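Local atomic coordinates of HAD hydrolase, family IA, variant 3 (Entamoeba histolytica, PDB entry 6W04), a protein that probably acts as a magnesium-dependent hydrolase of the haloacid dehalogenase (HAD) superfamily, acting on a substrate that remains unassigned. Residues F8-L12 with V166-T170; T109-W113 with I135-F139; I92-E96 with E127-I131. All coordinates share one frame. Where two conformers were deposited one is given. Residue numbers count along the deposited sequence, not the author numbering.

Interaction 1 (F8-L12 with V166-T170); sequences FNGTL and VFEDT. With MG (magnesium ion), chain B; SO4 (sulfate ion), chain D.
This contact forms the magnesium site of a HAD-type active site: the loop of the first HAD motif, after strand 3-7, meets the acidic motif IV end of strand 164-168. Segment 8-12 is a tight turn in which Phe8 O accepts from Thr11 N (3.1 Å) and Leu12 N (2.8 Å); Val166 to Glu168 are extended. The CA atoms of Thr11 and Asp169 lie 5.6 Å apart. The metal joins the segments: Asn9 O and Asp169 OD2 (chi1 p) each bind Mg at 2.1 Å, waters 1 and 2 at 2.1 and 2.2 Å, and Asp7 also coordinates it. Gly10 has phi 82°, and a CB there would clash with Asp169 OD1. Thr11 (m) brings OG1 to 3.1 Å from Asp169 OD2 and hydrogen-bonds Asp7, while its CG2 packs 3.9 Å from Phe167 CB. Glu168 OE1 accepts from Asp169 N (3.1 Å) and from water 1 (2.6 Å), so Glu168, a known magnesium-binding residue of this protein, here reaches the metal in the second shell, through water 1; OE2 forms a salt bridge with Lys144 and a hydrogen bond with Tyr150. Water 1 also donates to O2 of the sulfate (2.9 Å), to which Thr170 OG1 donates (2.8 Å). Strand 164-168 runs between strands 3-7 and 183-187, Thr170 caps helix 171-180 through Gly173 N, and Leu12 leans on helix 91-100.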
loop_
_atom_site.group_PDB
_atom_site.type_symbol
_atom_site.label_atom_id
_atom_site.label_comp_id
_atom_site.label_asym_id
_atom_site.label_seq_id
_atom_site.Cartn_x
_atom_site.Cartn_y
_atom_site.Cartn_z
ATOM N N PHE A 8 -3.140 0.032 0.164
ATOM C CA PHE A 8 -3.615 -1.243 0.692
ATOM C C PHE A 8 -2.554 -1.961 1.520
ATOM O O PHE A 8 -2.704 -2.057 2.744
ATOM C CB PHE A 8 -4.166 -2.126 -0.419
ATOM C CG PHE A 8 -4.960 -3.284 0.112
ATOM C CD1 PHE A 8 -6.288 -3.111 0.480
ATOM C CD2 PHE A 8 -4.354 -4.508 0.338
ATOM C CE1 PHE A 8 -7.019 -4.157 1.017
ATOM C CE2 PHE A 8 -5.080 -5.564 0.858
ATOM C CZ PHE A 8 -6.410 -5.383 1.202
ATOM N N ASN A 9 -1.472 -2.453 0.902
ATOM C CA ASN A 9 -0.455 -3.212 1.629
ATOM C C ASN A 9 0.252 -2.339 2.658
ATOM O O ASN A 9 0.790 -1.281 2.329
ATOM C CB ASN A 9 0.569 -3.774 0.644
ATOM C CG ASN A 9 -0.083 -4.621 -0.423
ATOM O OD1 ASN A 9 -0.285 -4.182 -1.562
ATOM N ND2 ASN A 9 -0.463 -5.830 -0.044
ATOM N N GLY A 10 0.273 -2.801 3.906
ATOM C CA GLY A 10 0.915 -2.065 4.982
ATOM C C GLY A 10 0.060 -0.965 5.565
ATOM O O GLY A 10 0.415 -0.413 6.605
ATOM N N THR A 11 -1.071 -0.662 4.941
ATOM C CA THR A 11 -1.968 0.404 5.365
ATOM C C THR A 11 -3.324 -0.154 5.780
ATOM O O THR A 11 -3.734 0.028 6.932
ATOM C CB THR A 11 -2.106 1.429 4.215
ATOM O OG1 THR A 11 -0.846 2.089 3.997
ATOM C CG2 THR A 11 -3.179 2.476 4.526
ATOM N N LEU A 12 -4.035 -0.840 4.875
ATOM C CA LEU A 12 -5.300 -1.476 5.233
ATOM C C LEU A 12 -5.122 -2.878 5.799
ATOM O O LEU A 12 -5.981 -3.340 6.564
ATOM C CB LEU A 12 -6.235 -1.525 4.015
ATOM C CG LEU A 12 -6.951 -0.202 3.722
ATOM C CD1 LEU A 12 -7.742 -0.273 2.425
ATOM C CD2 LEU A 12 -7.888 0.209 4.898
ATOM N N VAL A 166 -4.787 10.949 1.648
ATOM C CA VAL A 166 -4.145 9.685 1.330
ATOM C C VAL A 166 -3.598 9.089 2.619
ATOM O O VAL A 166 -2.898 9.774 3.372
ATOM C CB VAL A 166 -3.023 9.861 0.293
ATOM C CG1 VAL A 166 -2.234 8.548 0.136
ATOM C CG2 VAL A 166 -3.616 10.323 -1.033
ATOM N N PHE A 167 -3.946 7.827 2.885
ATOM C CA PHE A 167 -3.364 7.036 3.966
ATOM C C PHE A 167 -2.269 6.158 3.370
ATOM O O PHE A 167 -2.522 5.419 2.416
ATOM C CB PHE A 167 -4.414 6.154 4.646
ATOM C CG PHE A 167 -5.406 6.927 5.508
ATOM C CD1 PHE A 167 -6.698 7.158 5.067
ATOM C CD2 PHE A 167 -5.044 7.372 6.765
ATOM C CE1 PHE A 167 -7.627 7.835 5.867
ATOM C CE2 PHE A 167 -5.947 8.067 7.574
ATOM C CZ PHE A 167 -7.241 8.295 7.116
ATOM N N GLU A 168 -1.065 6.240 3.924
ATOM C CA GLU A 168 0.077 5.556 3.334
ATOM C C GLU A 168 1.003 5.109 4.455
ATOM O O GLU A 168 0.993 5.691 5.542
ATOM C CB GLU A 168 0.824 6.475 2.358
ATOM C CG GLU A 168 0.447 6.291 0.925
ATOM C CD GLU A 168 1.072 5.039 0.340
ATOM O OE1 GLU A 168 1.743 4.282 1.101
ATOM O OE2 GLU A 168 0.899 4.825 -0.881
ATOM N N ASP A 169 1.817 4.074 4.179
ATOM C CA ASP A 169 2.693 3.494 5.201
ATOM C C ASP A 169 4.176 3.527 4.857
ATOM O O ASP A 169 4.993 3.108 5.688
ATOM C CB ASP A 169 2.305 2.037 5.499
ATOM C CG ASP A 169 2.588 1.101 4.335
ATOM O OD1 ASP A 169 3.359 0.128 4.512
ATOM O OD2 ASP A 169 2.020 1.329 3.242
ATOM N N THR A 170 4.555 3.996 3.667
ATOM C CA THR A 170 5.952 3.988 3.257
ATOM C C THR A 170 6.405 5.372 2.824
ATOM O O THR A 170 5.598 6.244 2.487
ATOM C CB THR A 170 6.201 3.034 2.084
ATOM O OG1 THR A 170 5.452 3.503 0.954
ATOM C CG2 THR A 170 5.771 1.603 2.453
HETATM MG MG MG B . 1.812 0.329 1.420
HETATM S S SO4 D . 6.053 1.405 -2.201
HETATM O O1 SO4 D . 7.081 0.855 -1.320
HETATM O O2 SO4 D . 4.995 2.012 -1.397
HETATM O O3 SO4 D . 5.496 0.357 -3.046
HETATM O O4 SO4 D . 6.661 2.394 -3.078
HETATM O O HOH W 1 2.683 1.994 0.409
HETATM O O HOH W 2 3.585 -0.826 2.040
#

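Interaction 2 (T109-W113 with I135-F139); sequences TSSDW and IFNDF. With EDO (1,2-ethanediol), chain C.
Strands 105-112 and 135-137 run parallel at one edge of the Rossmann-like HAD sheet, linked through helix 113-123 as a beta-alpha-beta unit. Thr109 N donates to Ile135 O (2.8 Å) and Asn137 N to Ser111 O (3.0 Å); between these bonds the chain turns a corner at Ser110 (phi/psi -75/-10°). CA atoms of Thr109 and Phe136, and of Asp112 and Asn137, lie 4.9 Å apart. Thr109 (t) folds OG1 back to accept from Ser111 N (3.0 Å), an ST turn, and sets CG2 3.9 Å from Phe136 CB. Trp113 (t) sets CE3 over one face of the Phe136 (p) ring, 3.6 Å from Phe136 CZ, in an oblique pair (centroids 5.3 Å apart, planes at 53°). Asp112 (p) is the N-cap of helix 113-123, its OD1 accepting from Asn115 N. Asn137 (t) makes an Asx turn, OD1 accepting from Phe139 N (2.9 Å), and water 3 links Trp113 N (2.8 Å) to Asn137 O (2.7 Å). Ser110 (m) reaches 1,2-ethanediol, OG to O2 2.9 Å; Ser111 OG is hydrogen-bonded to Asn9 OD1. The contact thus joins apolar packing at Phe136 to a hydroxyl-rich strand end facing the metal site, consistent with HAD motif II.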
loop_
_atom_site.group_PDB
_atom_site.type_symbol
_atom_site.label_atom_id
_atom_site.label_comp_id
_atom_site.label_asym_id
_atom_site.label_seq_id
_atom_site.Cartn_x
_atom_site.Cartn_y
_atom_site.Cartn_z
ATOM N N THR A 109 -3.180 0.663 -5.031
ATOM C CA THR A 109 -2.140 -0.230 -4.563
ATOM C C THR A 109 -1.116 -0.417 -5.667
ATOM O O THR A 109 -1.444 -0.352 -6.853
ATOM C CB THR A 109 -2.734 -1.586 -4.112
ATOM O OG1 THR A 109 -1.684 -2.508 -3.795
ATOM C CG2 THR A 109 -3.609 -2.190 -5.186
ATOM N N SER A 110 0.134 -0.645 -5.261
ATOM C CA SER A 110 1.178 -1.052 -6.194
ATOM C C SER A 110 1.043 -2.504 -6.611
ATOM O O SER A 110 1.770 -2.940 -7.510
ATOM C CB SER A 110 2.568 -0.871 -5.585
ATOM O OG SER A 110 2.819 0.460 -5.188
ATOM N N SER A 111 0.169 -3.266 -5.962
ATOM C CA SER A 111 0.042 -4.687 -6.264
ATOM C C SER A 111 -0.459 -4.892 -7.689
ATOM O O SER A 111 -1.241 -4.092 -8.207
ATOM C CB SER A 111 -0.931 -5.355 -5.278
ATOM O OG SER A 111 -0.386 -5.397 -3.956
ATOM N N ASP A 112 -0.001 -5.976 -8.321
ATOM C CA ASP A 112 -0.546 -6.402 -9.607
ATOM C C ASP A 112 -1.938 -7.009 -9.424
ATOM O O ASP A 112 -2.406 -7.230 -8.310
ATOM C CB ASP A 112 0.386 -7.409 -10.293
ATOM C CG ASP A 112 0.513 -8.759 -9.554
ATOM O OD1 ASP A 112 -0.143 -9.042 -8.516
ATOM O OD2 ASP A 112 1.321 -9.574 -10.047
ATOM N N TRP A 113 -2.601 -7.307 -10.547
ATOM C CA TRP A 113 -3.962 -7.843 -10.460
ATOM C C TRP A 113 -4.007 -9.170 -9.696
ATOM O O TRP A 113 -4.960 -9.431 -8.946
ATOM C CB TRP A 113 -4.562 -8.043 -11.853
ATOM C CG TRP A 113 -5.837 -8.812 -11.723
ATOM C CD1 TRP A 113 -6.041 -10.141 -12.000
ATOM C CD2 TRP A 113 -7.080 -8.311 -11.203
ATOM N NE1 TRP A 113 -7.349 -10.483 -11.716
ATOM C CE2 TRP A 113 -8.006 -9.375 -11.233
ATOM C CE3 TRP A 113 -7.503 -7.057 -10.741
ATOM C CZ2 TRP A 113 -9.317 -9.233 -10.779
ATOM C CZ3 TRP A 113 -8.824 -6.908 -10.300
ATOM C CH2 TRP A 113 -9.709 -8.000 -10.319
ATOM N N ILE A 135 -7.646 1.236 -7.907
ATOM C CA ILE A 135 -6.488 1.482 -8.759
ATOM C C ILE A 135 -5.398 0.509 -8.358
ATOM O O ILE A 135 -5.017 0.441 -7.182
ATOM C CB ILE A 135 -5.990 2.936 -8.655
ATOM C CG1 ILE A 135 -7.135 3.921 -8.934
ATOM C CG2 ILE A 135 -4.813 3.161 -9.623
ATOM C CD1 ILE A 135 -7.916 3.616 -10.192
ATOM N N PHE A 136 -4.893 -0.241 -9.331
ATOM C CA PHE A 136 -3.813 -1.184 -9.092
ATOM C C PHE A 136 -2.801 -1.088 -10.230
ATOM O O PHE A 136 -3.035 -0.429 -11.246
ATOM C CB PHE A 136 -4.346 -2.616 -8.948
ATOM C CG PHE A 136 -5.010 -3.139 -10.174
ATOM C CD1 PHE A 136 -4.287 -3.847 -11.120
ATOM C CD2 PHE A 136 -6.377 -2.931 -10.386
ATOM C CE1 PHE A 136 -4.894 -4.338 -12.261
ATOM C CE2 PHE A 136 -7.004 -3.426 -11.536
ATOM C CZ PHE A 136 -6.272 -4.125 -12.479
ATOM N N ASN A 137 -1.669 -1.765 -10.058
ATOM C CA ASN A 137 -0.630 -1.762 -11.083
ATOM C C ASN A 137 -1.070 -2.597 -12.276
ATOM O O ASN A 137 -0.902 -3.820 -12.302
ATOM C CB ASN A 137 0.692 -2.281 -10.535
ATOM C CG ASN A 137 1.763 -2.317 -11.600
ATOM O OD1 ASN A 137 1.639 -1.644 -12.627
ATOM N ND2 ASN A 137 2.796 -3.130 -11.391
ATOM N N ASP A 138 -1.610 -1.934 -13.290
ATOM C CA ASP A 138 -1.895 -2.574 -14.564
ATOM C C ASP A 138 -0.906 -2.155 -15.632
ATOM O O ASP A 138 -1.214 -2.254 -16.822
ATOM C CB ASP A 138 -3.318 -2.261 -15.021
ATOM C CG ASP A 138 -3.547 -0.774 -15.254
ATOM O OD1 ASP A 138 -2.609 0.034 -15.033
ATOM O OD2 ASP A 138 -4.675 -0.421 -15.672
ATOM N N PHE A 139 0.251 -1.632 -15.219
ATOM C CA PHE A 139 1.373 -1.342 -16.105
ATOM C C PHE A 139 1.074 -0.198 -17.064
ATOM O O PHE A 139 1.688 -0.090 -18.120
ATOM C CB PHE A 139 1.810 -2.593 -16.864
ATOM C CG PHE A 139 2.155 -3.739 -15.959
ATOM C CD1 PHE A 139 3.413 -3.829 -15.382
ATOM C CD2 PHE A 139 1.211 -4.709 -15.663
ATOM C CE1 PHE A 139 3.727 -4.876 -14.537
ATOM C CE2 PHE A 139 1.517 -5.757 -14.822
ATOM C CZ PHE A 139 2.775 -5.842 -14.255
HETATM C C1 EDO C . 2.890 -1.423 -0.861
HETATM O O1 EDO C . 1.813 -0.621 -0.393
HETATM C C2 EDO C . 2.947 -1.079 -2.310
HETATM O O2 EDO C . 2.595 0.302 -2.348
HETATM O O HOH W 3 -1.590 -6.326 -12.956
#

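Interaction 3 (I92-E96 with E127-I131); sequences INLFE and EWFDI
Segment 92-96 is one regular helical turn, closed by Glu96 N to Ile92 O at 3.0 Å, and segment 127-131 is irregular: Glu127 is still in a 3-10 turn, Trp128 (phi/psi -123/-16°) bends the chain, and Phe129 (-123/136°) extends it. The two meet on the periphery of the Rossmann-like HAD core, where helix 91-100 packs against the loop leading from helix 113-123 to strand 135-137. The backbones come nearest at Phe95 and Trp128, whose CA atoms are 6.6 Å apart. Both residues direct CA-to-CB toward the other segment, and with Phe129 they build an aromatic cluster. Phe95 (m) places CD2 over the indole face, 3.8 Å from Trp128 CG, with its plane inclined by 48° to the five-membered ring (centroids 5.2 Å). Phe129 (m) turns its edge to the face of Phe95 in a T-shaped pair, centroids 5.0 Å apart and planes at 81°. The cluster continues inward, Phe95 meeting Phe6 and Phe129 meeting Phe105, both edge-to-face. On the outer side, Glu96 passes its CG 4.4 Å from Trp128 NE1, and Ile92 (m, then t) extends CD1 to 3.7 Å from Trp128 CZ2.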
loop_
_atom_site.group_PDB
_atom_site.type_symbol
_atom_site.label_atom_id
_atom_site.label_comp_id
_atom_site.label_asym_id
_atom_site.label_seq_id
_atom_site.Cartn_x
_atom_site.Cartn_y
_atom_site.Cartn_z
ATOM N N ILE A 92 -13.065 -0.610 8.666
ATOM C CA ILE A 92 -14.440 -0.824 8.210
ATOM C C ILE A 92 -15.346 0.284 8.726
ATOM O O ILE A 92 -16.198 0.802 7.990
ATOM C CB ILE A 92 -14.948 -2.222 8.625
ATOM C CG1 ILE A 92 -14.126 -3.312 7.922
ATOM C CG2 ILE A 92 -16.418 -2.389 8.283
ATOM C CD1 ILE A 92 -14.639 -4.715 8.163
ATOM N N ASN A 93 -15.161 0.685 9.989
ATOM C CA ASN A 93 -15.948 1.782 10.544
ATOM C C ASN A 93 -15.773 3.056 9.735
ATOM O O ASN A 93 -16.748 3.767 9.461
ATOM C CB ASN A 93 -15.550 2.045 11.995
ATOM C CG ASN A 93 -16.021 0.963 12.939
ATOM O OD1 ASN A 93 -16.930 0.188 12.624
ATOM N ND2 ASN A 93 -15.409 0.909 14.118
ATOM N N LEU A 94 -14.527 3.381 9.374
ATOM C CA LEU A 94 -14.296 4.557 8.543
ATOM C C LEU A 94 -15.003 4.423 7.199
ATOM O O LEU A 94 -15.644 5.374 6.734
ATOM C CB LEU A 94 -12.792 4.777 8.346
ATOM C CG LEU A 94 -12.388 6.105 7.709
ATOM C CD1 LEU A 94 -13.115 7.253 8.419
ATOM C CD2 LEU A 94 -10.850 6.308 7.743
ATOM N N PHE A 95 -14.894 3.249 6.561
ATOM C CA PHE A 95 -15.597 2.996 5.304
ATOM C C PHE A 95 -17.078 3.344 5.413
ATOM O O PHE A 95 -17.629 4.041 4.556
ATOM C CB PHE A 95 -15.472 1.524 4.888
ATOM C CG PHE A 95 -14.076 1.059 4.605
ATOM C CD1 PHE A 95 -13.045 1.950 4.363
ATOM C CD2 PHE A 95 -13.813 -0.300 4.549
ATOM C CE1 PHE A 95 -11.764 1.486 4.103
ATOM C CE2 PHE A 95 -12.547 -0.770 4.276
ATOM C CZ PHE A 95 -11.517 0.125 4.056
ATOM N N GLU A 96 -17.745 2.834 6.452
ATOM C CA GLU A 96 -19.177 3.082 6.610
ATOM C C GLU A 96 -19.456 4.550 6.909
ATOM O O GLU A 96 -20.401 5.135 6.362
ATOM C CB GLU A 96 -19.740 2.196 7.719
ATOM C CG GLU A 96 -19.481 0.704 7.508
ATOM C CD GLU A 96 -19.955 -0.142 8.676
ATOM O OE1 GLU A 96 -20.195 -1.351 8.498
ATOM O OE2 GLU A 96 -20.087 0.411 9.784
ATOM N N GLU A 127 -18.026 -5.078 -0.668
ATOM C CA GLU A 127 -18.983 -4.552 0.309
ATOM C C GLU A 127 -18.900 -3.029 0.399
ATOM O O GLU A 127 -19.915 -2.367 0.626
ATOM C CB GLU A 127 -18.726 -5.167 1.689
ATOM C CG GLU A 127 -19.356 -6.514 1.944
ATOM C CD GLU A 127 -20.823 -6.403 2.334
ATOM O OE1 GLU A 127 -21.349 -5.274 2.377
ATOM O OE2 GLU A 127 -21.446 -7.449 2.601
ATOM N N TRP A 128 -17.696 -2.458 0.216
ATOM C CA TRP A 128 -17.473 -1.029 0.416
ATOM C C TRP A 128 -16.911 -0.307 -0.791
ATOM O O TRP A 128 -17.000 0.927 -0.835
ATOM C CB TRP A 128 -16.518 -0.784 1.597
ATOM C CG TRP A 128 -16.874 -1.586 2.799
ATOM C CD1 TRP A 128 -17.811 -1.285 3.740
ATOM C CD2 TRP A 128 -16.298 -2.831 3.186
ATOM N NE1 TRP A 128 -17.852 -2.269 4.699
ATOM C CE2 TRP A 128 -16.934 -3.232 4.380
ATOM C CE3 TRP A 128 -15.299 -3.644 2.643
ATOM C CZ2 TRP A 128 -16.605 -4.413 5.041
ATOM C CZ3 TRP A 128 -14.974 -4.820 3.297
ATOM C CH2 TRP A 128 -15.631 -5.195 4.485
ATOM N N PHE A 129 -16.365 -1.030 -1.771
ATOM C CA PHE A 129 -15.653 -0.460 -2.907
ATOM C C PHE A 129 -16.283 -0.901 -4.217
ATOM O O PHE A 129 -16.588 -2.087 -4.400
ATOM C CB PHE A 129 -14.180 -0.904 -2.895
ATOM C CG PHE A 129 -13.418 -0.369 -1.729
ATOM C CD1 PHE A 129 -12.809 0.874 -1.800
ATOM C CD2 PHE A 129 -13.338 -1.086 -0.551
ATOM C CE1 PHE A 129 -12.102 1.382 -0.726
ATOM C CE2 PHE A 129 -12.640 -0.570 0.542
ATOM C CZ PHE A 129 -12.023 0.663 0.448
ATOM N N ASP A 130 -16.435 0.044 -5.138
ATOM C CA ASP A 130 -16.674 -0.288 -6.536
ATOM C C ASP A 130 -15.388 -0.892 -7.083
ATOM O O ASP A 130 -14.377 -0.185 -7.185
ATOM C CB ASP A 130 -17.079 0.967 -7.304
ATOM C CG ASP A 130 -17.396 0.700 -8.772
ATOM O OD1 ASP A 130 -16.973 -0.346 -9.324
ATOM O OD2 ASP A 130 -18.064 1.561 -9.387
ATOM N N ILE A 131 -15.426 -2.185 -7.443
ATOM C CA ILE A 131 -14.203 -2.890 -7.842
ATOM C C ILE A 131 -13.563 -2.239 -9.060
ATOM O O ILE A 131 -12.350 -2.329 -9.246
ATOM C CB ILE A 131 -14.458 -4.398 -8.103
ATOM C CG1 ILE A 131 -15.455 -4.621 -9.237
ATOM C CG2 ILE A 131 -14.920 -5.120 -6.863
ATOM C CD1 ILE A 131 -15.692 -6.094 -9.536
#

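Overall arrangement
Interactions 1 and 2 (centres about 14 Å apart) adjoin at the active site: Asn9 OD1 lies 2.7 Å from Ser111 OG and 3.1 Å from Thr109 OG1. A 1,2-ethanediol, probably from the crystallisation liquor, bridges the two here: it is hydrogen-bonded to Ser110 and Lys144, and its O1 lies 2.0 Å from Mg. Interaction 3, centred about 15 and 19 Å from the centres of interactions 1 and 2, lies off the site, the Phe95 side chain about 14 Å from the magnesium. Leu12 CD2, 3.7 Å from Phe95 CZ, still connects the metal-binding loop to the aromatic cluster, and Phe167 CE1, 4.0 Å from Leu94 CD2, connects strand 164-168 to helix 91-100.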